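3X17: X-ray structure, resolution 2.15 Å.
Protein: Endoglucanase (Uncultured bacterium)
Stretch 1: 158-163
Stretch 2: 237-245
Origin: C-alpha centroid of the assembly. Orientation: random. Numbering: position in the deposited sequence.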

# COMPACT_ATOMS: atom_id res chain seq x y z
N ASP A 158 -1.80 16.02 29.75
CA ASP A 158 -0.95 17.20 29.99
C ASP A 158 0.42 16.97 29.37
O ASP A 158 1.00 15.89 29.48
CB ASP A 158 -0.73 17.45 31.49
CG ASP A 158 -1.99 17.90 32.22
OD1 ASP A 158 -3.02 18.21 31.58
OD2 ASP A 158 -1.95 17.86 33.46
N ASP A 159 0.99 18.02 28.79
CA ASP A 159 2.37 17.96 28.43
C ASP A 159 2.89 19.36 28.64
O ASP A 159 2.13 20.23 29.05
CB ASP A 159 2.58 17.42 26.98
CG ASP A 159 1.99 18.34 25.89
OD1 ASP A 159 2.12 19.59 25.99
OD2 ASP A 159 1.48 17.80 24.88
N PRO A 160 4.16 19.59 28.36
CA PRO A 160 4.78 20.87 28.60
C PRO A 160 4.09 22.06 27.91
O PRO A 160 4.34 23.21 28.28
CB PRO A 160 6.17 20.67 28.00
CG PRO A 160 6.43 19.23 28.25
CD PRO A 160 5.13 18.59 27.91
N PHE A 161 3.36 21.81 26.81
CA PHE A 161 2.83 22.95 26.05
C PHE A 161 1.37 23.18 26.38
O PHE A 161 0.91 24.31 26.39
CB PHE A 161 3.05 22.75 24.53
CG PHE A 161 4.48 22.81 24.14
CD1 PHE A 161 5.07 24.03 23.83
CD2 PHE A 161 5.31 21.71 24.34
CE1 PHE A 161 6.42 24.13 23.59
CE2 PHE A 161 6.67 21.78 24.08
CZ PHE A 161 7.23 22.99 23.67
N TYR A 162 0.64 22.09 26.61
CA TYR A 162 -0.81 22.12 26.67
C TYR A 162 -1.31 21.29 27.84
O TYR A 162 -0.87 20.13 28.04
CB TYR A 162 -1.40 21.53 25.39
CG TYR A 162 -0.88 22.14 24.11
CD1 TYR A 162 -1.19 23.47 23.77
CD2 TYR A 162 -0.21 21.36 23.17
CE1 TYR A 162 -0.73 24.02 22.57
CE2 TYR A 162 0.25 21.90 21.98
CZ TYR A 162 0.03 23.23 21.70
OH TYR A 162 0.46 23.72 20.48
N ARG A 163 -2.32 21.81 28.53
CA ARG A 163 -3.04 20.99 29.49
C ARG A 163 -4.08 20.13 28.77
O ARG A 163 -4.61 20.53 27.73
CB ARG A 163 -3.71 21.89 30.55
CG ARG A 163 -2.70 22.75 31.34
CD ARG A 163 -1.94 21.90 32.36
NE ARG A 163 -0.76 22.58 32.90
CZ ARG A 163 -0.75 23.41 33.95
NH1 ARG A 163 -1.87 23.76 34.55
NH2 ARG A 163 0.40 23.93 34.37
N GLN A 237 2.45 18.37 15.21
CA GLN A 237 3.76 18.61 15.76
C GLN A 237 3.74 19.69 16.85
O GLN A 237 3.27 20.80 16.66
CB GLN A 237 4.82 18.93 14.68
CG GLN A 237 6.26 18.82 15.21
CD GLN A 237 7.33 19.26 14.20
OE1 GLN A 237 7.07 20.12 13.34
NE2 GLN A 237 8.55 18.70 14.31
N ARG A 238 4.45 19.38 17.92
CA ARG A 238 4.50 20.22 19.09
C ARG A 238 5.74 21.10 18.92
O ARG A 238 6.68 20.69 18.23
CB ARG A 238 4.67 19.25 20.25
CG ARG A 238 4.40 19.75 21.60
CD ARG A 238 5.38 19.05 22.50
NE ARG A 238 4.76 17.92 23.14
CZ ARG A 238 5.40 17.09 23.95
NH1 ARG A 238 6.72 17.10 24.07
NH2 ARG A 238 4.68 16.20 24.60
N PRO A 239 5.76 22.30 19.52
CA PRO A 239 6.82 23.22 19.13
C PRO A 239 8.23 22.71 19.46
O PRO A 239 9.20 23.20 18.88
CB PRO A 239 6.51 24.48 19.95
CG PRO A 239 5.03 24.45 20.11
CD PRO A 239 4.73 22.98 20.33
N ASP A 240 8.35 21.74 20.36
CA ASP A 240 9.68 21.21 20.62
C ASP A 240 10.09 20.21 19.52
O ASP A 240 11.24 19.78 19.46
CB ASP A 240 9.82 20.64 22.05
CG ASP A 240 8.88 19.47 22.31
OD1 ASP A 240 7.99 19.19 21.48
OD2 ASP A 240 8.98 18.87 23.40
N GLY A 241 9.16 19.89 18.61
CA GLY A 241 9.46 18.99 17.48
C GLY A 241 8.89 17.61 17.63
O GLY A 241 8.79 16.87 16.65
N ALA A 242 8.39 17.29 18.82
CA ALA A 242 7.74 16.00 19.02
C ALA A 242 6.39 15.92 18.27
O ALA A 242 5.76 16.93 18.04
CB ALA A 242 7.55 15.71 20.52
N VAL A 243 5.97 14.71 17.89
CA VAL A 243 4.78 14.53 17.06
C VAL A 243 3.77 13.62 17.75
O VAL A 243 4.14 12.56 18.26
CB VAL A 243 5.13 13.99 15.64
CG1 VAL A 243 3.86 13.77 14.79
CG2 VAL A 243 6.05 14.96 14.93
N TYR A 244 2.54 14.11 17.90
CA TYR A 244 1.46 13.33 18.54
C TYR A 244 1.15 12.09 17.73
O TYR A 244 1.38 12.05 16.51
CB TYR A 244 0.18 14.18 18.72
CG TYR A 244 0.38 15.35 19.67
CD1 TYR A 244 0.61 15.14 21.03
CD2 TYR A 244 0.40 16.66 19.19
CE1 TYR A 244 0.82 16.20 21.90
CE2 TYR A 244 0.61 17.74 20.05
CZ TYR A 244 0.84 17.51 21.40
OH TYR A 244 1.08 18.56 22.26
N HIS A 245 0.61 11.09 18.39
CA HIS A 245 0.56 9.75 17.83
C HIS A 245 -0.62 9.59 16.89
O HIS A 245 -0.52 8.95 15.86
CB HIS A 245 0.48 8.72 18.94
CG HIS A 245 0.30 7.32 18.46
ND1 HIS A 245 1.20 6.71 17.60
CD2 HIS A 245 -0.57 6.36 18.84
CE1 HIS A 245 0.86 5.44 17.45
NE2 HIS A 245 -0.23 5.21 18.16
O HOH W 1 1.60 22.34 18.60

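This is a small, side-chain-mediated contact between two largely irregular segments, burying 332 Å² in total and combining one direct hydrogen bond, a long salt bridge and the packing of an aromatic ring on a turn. No backbone hydrogen bond crosses it, and even the nearest CA atoms, those of F161 and R238, lie 7.7 Å apart.

D159 is the polar centre. Its OD2 accepts a hydrogen bond from Y244 OH at 2.8 Å and lies 3.6 Å from R238 NH2, a salt bridge at long range. Its other oxygen, OD1, accepts from F161 N (2.7 Å) and Y162 N (3.0 Å), so one carboxylate both shapes its own loop and reaches across. R238 starts sideways, but its chain bends at chi2 (-145°) and chi3 (-97°) and brings the guanidinium to D159, while R238 NH1 pairs with D240 OD2 at 2.9 Å; R238 NE is buried without a partner.

F161 has the largest covered area, 82 Å². P239 CD sits 3.8 Å from the centroid of the F161 ring, 16° off the normal, a CH-pi contact over the ring face, suited to proline, whose CD is a polarised carbon bonded to the backbone nitrogen. P239 occupies the type I turn R238–G241, closed by G241 N to R238 O at 2.6 Å; the positive phi of G241 (105°) suits glycine.

The O of water 1 lies 2.6 Å from Y162 OH and 3.0 Å from Q237 O, to which it donates, adding an indirect bridge.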